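Local coordinates for L-Ala-D/L-Glu Epimerase (Escherichia coli, PDB 1JPD), which belongs to the enolase superfamily and is built from an N-terminal capping domain and a modified TIM-barrel domain, at residues G255-A260 with A289-P294; V247-D252 with A262-A267. All coordinates share one frame; numbering follows the deposited sequence.

Contact 1: G255-A260 with A289-P294; sequences GGLTEA and ALPLVP
The two methyls of Leu257 reach Pro291 and Leu292 of the 3-10 segment 290-294. Its CG is anti to the backbone N (chi1 179°), which carries the end of the side chain closer to 289-294 than its first bond would suggest. The two methyls then part company. CD2 meets the proline ring, with Leu257 CD2 4.2 Å from Pro291 CG. The leucine and the ring cross at about a right angle and touch through CD2 and CG. The other methyl goes to the branch point of the next residue, with Leu257 CD1 4.3 Å from Leu292 CG.

Leu292 comes from the other direction and points at the helix. One of its methyls faces a single methyl group, with Leu292 CD1 3.6 Å from Ala260 CB. Its second methyl lies beside the helix backbone, with Leu292 CD2 4.1 Å from Ala260 O. The end of Leu292 thus covers the first turn of the helix at Ala260, while its branch point touches Leu257. No hydrogen bond joins the two segments. Each turn is closed by its own backbone, through Ala260 N to Gly256 O in one and Leu292 N to Ala289 O in the other.

Gly256 is the N-cap of helix 257-269, so the contact lies at the start of that helix. Leu257 also touches Asp95 and Trp99 of helix 89-104. Ala260 packs on Leu251 and Thr254 of helix 251-254, and Leu292 reaches Leu276 of strand 273-276.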
loop_
_atom_site.group_PDB
_atom_site.type_symbol
_atom_site.label_atom_id
_atom_site.label_comp_id
_atom_site.label_asym_id
_atom_site.label_seq_id
_atom_site.Cartn_x
_atom_site.Cartn_y
_atom_site.Cartn_z
ATOM N N GLY A 255 -0.361 -9.640 -4.348
ATOM C CA GLY A 255 0.543 -10.768 -4.406
ATOM C C GLY A 255 1.717 -10.544 -5.341
ATOM O O GLY A 255 2.095 -11.449 -6.084
ATOM N N GLY A 256 2.294 -9.346 -5.312
ATOM C CA GLY A 256 3.430 -9.055 -6.168
ATOM C C GLY A 256 3.238 -7.907 -7.148
ATOM O O GLY A 256 2.116 -7.485 -7.442
ATOM N N LEU A 257 4.353 -7.405 -7.662
ATOM C CA LEU A 257 4.339 -6.300 -8.606
ATOM C C LEU A 257 3.648 -6.685 -9.907
ATOM O O LEU A 257 2.949 -5.873 -10.510
ATOM C CB LEU A 257 5.776 -5.844 -8.885
ATOM C CG LEU A 257 6.058 -4.701 -9.869
ATOM C CD1 LEU A 257 5.320 -3.437 -9.458
ATOM C CD2 LEU A 257 7.563 -4.443 -9.899
ATOM N N THR A 258 3.819 -7.929 -10.336
ATOM C CA THR A 258 3.199 -8.358 -11.583
ATOM C C THR A 258 1.685 -8.147 -11.599
ATOM O O THR A 258 1.142 -7.608 -12.562
ATOM C CB THR A 258 3.502 -9.831 -11.875
ATOM O OG1 THR A 258 4.922 -10.037 -11.859
ATOM C CG2 THR A 258 2.953 -10.214 -13.241
ATOM N N GLU A 259 1.001 -8.571 -10.538
ATOM C CA GLU A 259 -0.446 -8.405 -10.469
ATOM C C GLU A 259 -0.784 -6.938 -10.235
ATOM O O GLU A 259 -1.758 -6.427 -10.785
ATOM C CB GLU A 259 -1.036 -9.264 -9.350
ATOM C CG GLU A 259 -2.556 -9.215 -9.244
ATOM C CD GLU A 259 -3.260 -9.730 -10.494
ATOM O OE1 GLU A 259 -2.646 -10.533 -11.225
ATOM O OE2 GLU A 259 -4.430 -9.347 -10.735
ATOM N N ALA A 260 0.022 -6.258 -9.429
ATOM C CA ALA A 260 -0.219 -4.845 -9.160
ATOM C C ALA A 260 -0.256 -4.079 -10.485
ATOM O O ALA A 260 -1.179 -3.302 -10.728
ATOM C CB ALA A 260 0.873 -4.283 -8.249
ATOM N N ALA A 289 7.586 -1.310 -5.020
ATOM C CA ALA A 289 6.319 -0.725 -5.447
ATOM C C ALA A 289 6.461 0.525 -6.320
ATOM O O ALA A 289 5.560 0.851 -7.098
ATOM C CB ALA A 289 5.472 -0.400 -4.233
ATOM N N LEU A 290 7.592 1.213 -6.203
ATOM C CA LEU A 290 7.824 2.443 -6.957
ATOM C C LEU A 290 7.392 2.480 -8.425
ATOM O O LEU A 290 6.806 3.463 -8.873
ATOM C CB LEU A 290 9.289 2.851 -6.834
ATOM C CG LEU A 290 9.615 3.256 -5.396
ATOM C CD1 LEU A 290 11.115 3.488 -5.246
ATOM C CD2 LEU A 290 8.818 4.504 -5.024
ATOM N N PRO A 291 7.659 1.413 -9.188
ATOM C CA PRO A 291 7.264 1.406 -10.600
ATOM C C PRO A 291 5.830 1.876 -10.859
ATOM O O PRO A 291 5.518 2.338 -11.955
ATOM C CB PRO A 291 7.477 -0.049 -11.004
ATOM C CG PRO A 291 8.657 -0.438 -10.186
ATOM C CD PRO A 291 8.322 0.148 -8.827
ATOM N N LEU A 292 4.966 1.760 -9.856
ATOM C CA LEU A 292 3.567 2.170 -9.993
ATOM C C LEU A 292 3.317 3.663 -9.753
ATOM O O LEU A 292 2.311 4.205 -10.205
ATOM C CB LEU A 292 2.686 1.362 -9.028
ATOM C CG LEU A 292 2.550 -0.144 -9.265
ATOM C CD1 LEU A 292 1.942 -0.809 -8.052
ATOM C CD2 LEU A 292 1.693 -0.390 -10.489
ATOM N N VAL A 293 4.231 4.322 -9.049
ATOM C CA VAL A 293 4.077 5.736 -8.716
ATOM C C VAL A 293 3.573 6.670 -9.819
ATOM O O VAL A 293 2.653 7.455 -9.592
ATOM C CB VAL A 293 5.388 6.313 -8.140
ATOM C CG1 VAL A 293 5.223 7.802 -7.877
ATOM C CG2 VAL A 293 5.746 5.596 -6.841
ATOM N N PRO A 294 4.164 6.608 -11.024
ATOM C CA PRO A 294 3.688 7.501 -12.086
ATOM C C PRO A 294 2.242 7.260 -12.523
ATOM O O PRO A 294 1.683 8.060 -13.272
ATOM C CB PRO A 294 4.691 7.262 -13.213
ATOM C CG PRO A 294 5.094 5.849 -13.004
ATOM C CD PRO A 294 5.280 5.777 -11.506
#

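Contact 2: V247-D252 with A262-A267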
loop_
_atom_site.group_PDB
_atom_site.type_symbol
_atom_site.label_atom_id
_atom_site.label_comp_id
_atom_site.label_asym_id
_atom_site.label_seq_id
_atom_site.Cartn_x
_atom_site.Cartn_y
_atom_site.Cartn_z
ATOM N N VAL A 247 -9.224 2.603 -6.197
ATOM C CA VAL A 247 -8.779 1.367 -5.562
ATOM C C VAL A 247 -7.397 1.607 -4.976
ATOM O O VAL A 247 -6.567 2.268 -5.596
ATOM C CB VAL A 247 -8.691 0.188 -6.567
ATOM C CG1 VAL A 247 -10.055 -0.092 -7.167
ATOM C CG2 VAL A 247 -7.686 0.502 -7.660
ATOM N N ASN A 248 -7.154 1.096 -3.775
ATOM C CA ASN A 248 -5.853 1.251 -3.128
ATOM C C ASN A 248 -5.042 -0.018 -3.410
ATOM O O ASN A 248 -5.338 -1.085 -2.870
ATOM C CB ASN A 248 -6.044 1.430 -1.619
ATOM C CG ASN A 248 -4.733 1.641 -0.880
ATOM O OD1 ASN A 248 -3.735 0.980 -1.162
ATOM N ND2 ASN A 248 -4.737 2.550 0.085
ATOM N N ILE A 249 -4.031 0.097 -4.262
ATOM C CA ILE A 249 -3.186 -1.044 -4.621
ATOM C C ILE A 249 -2.045 -1.263 -3.629
ATOM O O ILE A 249 -1.295 -0.336 -3.320
ATOM C CB ILE A 249 -2.552 -0.856 -6.027
ATOM C CG1 ILE A 249 -3.649 -0.745 -7.086
ATOM C CG2 ILE A 249 -1.619 -2.026 -6.343
ATOM C CD1 ILE A 249 -3.135 -0.330 -8.459
ATOM N N LYS A 250 -1.924 -2.493 -3.134
ATOM C CA LYS A 250 -0.855 -2.872 -2.206
ATOM C C LYS A 250 -0.307 -4.207 -2.667
ATOM O O LYS A 250 -1.071 -5.155 -2.891
ATOM C CB LYS A 250 -1.376 -3.006 -0.782
ATOM C CG LYS A 250 -1.736 -1.695 -0.148
ATOM C CD LYS A 250 -2.120 -1.878 1.303
ATOM C CE LYS A 250 -2.540 -0.561 1.896
ATOM N NZ LYS A 250 -2.849 -0.675 3.338
ATOM N N LEU A 251 1.012 -4.286 -2.807
ATOM C CA LEU A 251 1.646 -5.515 -3.278
ATOM C C LEU A 251 1.341 -6.758 -2.441
ATOM O O LEU A 251 1.236 -7.853 -2.988
ATOM C CB LEU A 251 3.160 -5.323 -3.394
ATOM C CG LEU A 251 3.610 -4.179 -4.303
ATOM C CD1 LEU A 251 5.087 -4.362 -4.612
ATOM C CD2 LEU A 251 2.796 -4.160 -5.583
ATOM N N ASP A 252 1.195 -6.601 -1.127
ATOM C CA ASP A 252 0.875 -7.739 -0.273
ATOM C C ASP A 252 -0.524 -8.286 -0.583
ATOM O O ASP A 252 -0.788 -9.470 -0.377
ATOM C CB ASP A 252 0.950 -7.355 1.213
ATOM C CG ASP A 252 2.373 -7.091 1.687
ATOM O OD1 ASP A 252 3.229 -7.991 1.546
ATOM O OD2 ASP A 252 2.635 -5.986 2.211
ATOM N N ALA A 262 -0.776 -5.219 -13.582
ATOM C CA ALA A 262 -1.932 -5.614 -14.371
ATOM C C ALA A 262 -3.211 -5.033 -13.772
ATOM O O ALA A 262 -4.181 -4.775 -14.485
ATOM C CB ALA A 262 -2.028 -7.132 -14.433
ATOM N N LEU A 263 -3.207 -4.833 -12.456
ATOM C CA LEU A 263 -4.367 -4.285 -11.773
ATOM C C LEU A 263 -4.489 -2.813 -12.112
ATOM O O LEU A 263 -5.586 -2.327 -12.364
ATOM C CB LEU A 263 -4.245 -4.475 -10.255
ATOM C CG LEU A 263 -5.305 -3.829 -9.351
ATOM C CD1 LEU A 263 -6.696 -4.149 -9.846
ATOM C CD2 LEU A 263 -5.121 -4.322 -7.929
ATOM N N ALA A 264 -3.360 -2.111 -12.127
ATOM C CA ALA A 264 -3.340 -0.685 -12.449
ATOM C C ALA A 264 -3.919 -0.477 -13.844
ATOM O O ALA A 264 -4.842 0.318 -14.035
ATOM C CB ALA A 264 -1.909 -0.153 -12.388
ATOM N N THR A 265 -3.373 -1.207 -14.813
ATOM C CA THR A 265 -3.828 -1.129 -16.195
ATOM C C THR A 265 -5.310 -1.464 -16.280
ATOM O O THR A 265 -6.113 -0.695 -16.804
ATOM C CB THR A 265 -3.077 -2.139 -17.092
ATOM O OG1 THR A 265 -1.672 -1.877 -17.037
ATOM C CG2 THR A 265 -3.558 -2.031 -18.538
ATOM N N GLU A 266 -5.659 -2.629 -15.755
ATOM C CA GLU A 266 -7.031 -3.099 -15.785
ATOM C C GLU A 266 -8.016 -2.187 -15.062
ATOM O O GLU A 266 -9.135 -1.981 -15.535
ATOM C CB GLU A 266 -7.099 -4.505 -15.195
ATOM C CG GLU A 266 -8.415 -5.200 -15.429
ATOM C CD GLU A 266 -8.872 -5.070 -16.861
ATOM O OE1 GLU A 266 -8.004 -4.942 -17.755
ATOM O OE2 GLU A 266 -10.096 -5.104 -17.093
ATOM N N ALA A 267 -7.606 -1.639 -13.922
ATOM C CA ALA A 267 -8.483 -0.766 -13.145
ATOM C C ALA A 267 -8.762 0.527 -13.893
ATOM O O ALA A 267 -9.907 0.972 -13.976
ATOM C CB ALA A 267 -7.862 -0.462 -11.786
#
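Ile249 is the main bump on the strand side, and it fits against the helix where Leu263 and Ala264 adjoin. With CD1 turned away from CA (chi2 170°), the chain is extended and its end lies on the helix backbone. Ile249 CD1 lies 4.0 Å from Ala264 CA. The alanine methyl borders the same spot, with Ile249 CD1 4.1 Å from Ala264 CB. The small Ala264 makes a shallow place here, and the isoleucine end lies against the main chain.

Leu263 is the bump on the helix side. Its CG is anti to the backbone N (chi1 174°), and its end reaches toward the strand. It meets Ile249 tip to tip, with Leu263 CD2 4.0 Å from Ile249 CG1. The leucine thus touches the middle of the isoleucine chain, while the CD1 end of that chain rests on Ala264. The two branched residues fill the layer between strand and helix.

Val247 lies two residues earlier and points to the same side of the strand. It meets the low surface at Ala267, one turn after Leu263, with Val247 CG2 4.2 Å from Ala267 CB. The pairing runs in opposite directions along the two elements, because the short axes of strand and helix lie at 162°, close to antiparallel. Their closest approach is 10.1 Å.

Strand 246-249, helix 257-269 and strand 273-276 form a beta-alpha-beta unit of the barrel, with the helix packed on the outer side of the sheet. Asn248 points away from this helix and bonds to Glu205. Leu274 of strand 273-276 touches Val247, Ala264 and Ala267. Leu237 of helix 237-240 packs on Leu263, and Leu240 on Val247.

Overall arrangement
Both contacts are buried, and both use helix 257-269. Contact 2 packs the body of this helix against strand 246-249 of the barrel. Contact 1 sits nearer its N-terminal end and joins it to the 3-10 segment that leads toward strand 298-299. Their centres are about 7 Å apart, and their segments alternate along the chain. Ala260 of contact 1 bridges them, because its methyl also packs on Ile249 of contact 2. Gly256 N probably bonds to Leu251 O. The chemistry is apolar in both. Contact 1 sets a proline ring and leucines at a helix start; contact 2 sets beta-branched strand residues against leucine and alanines.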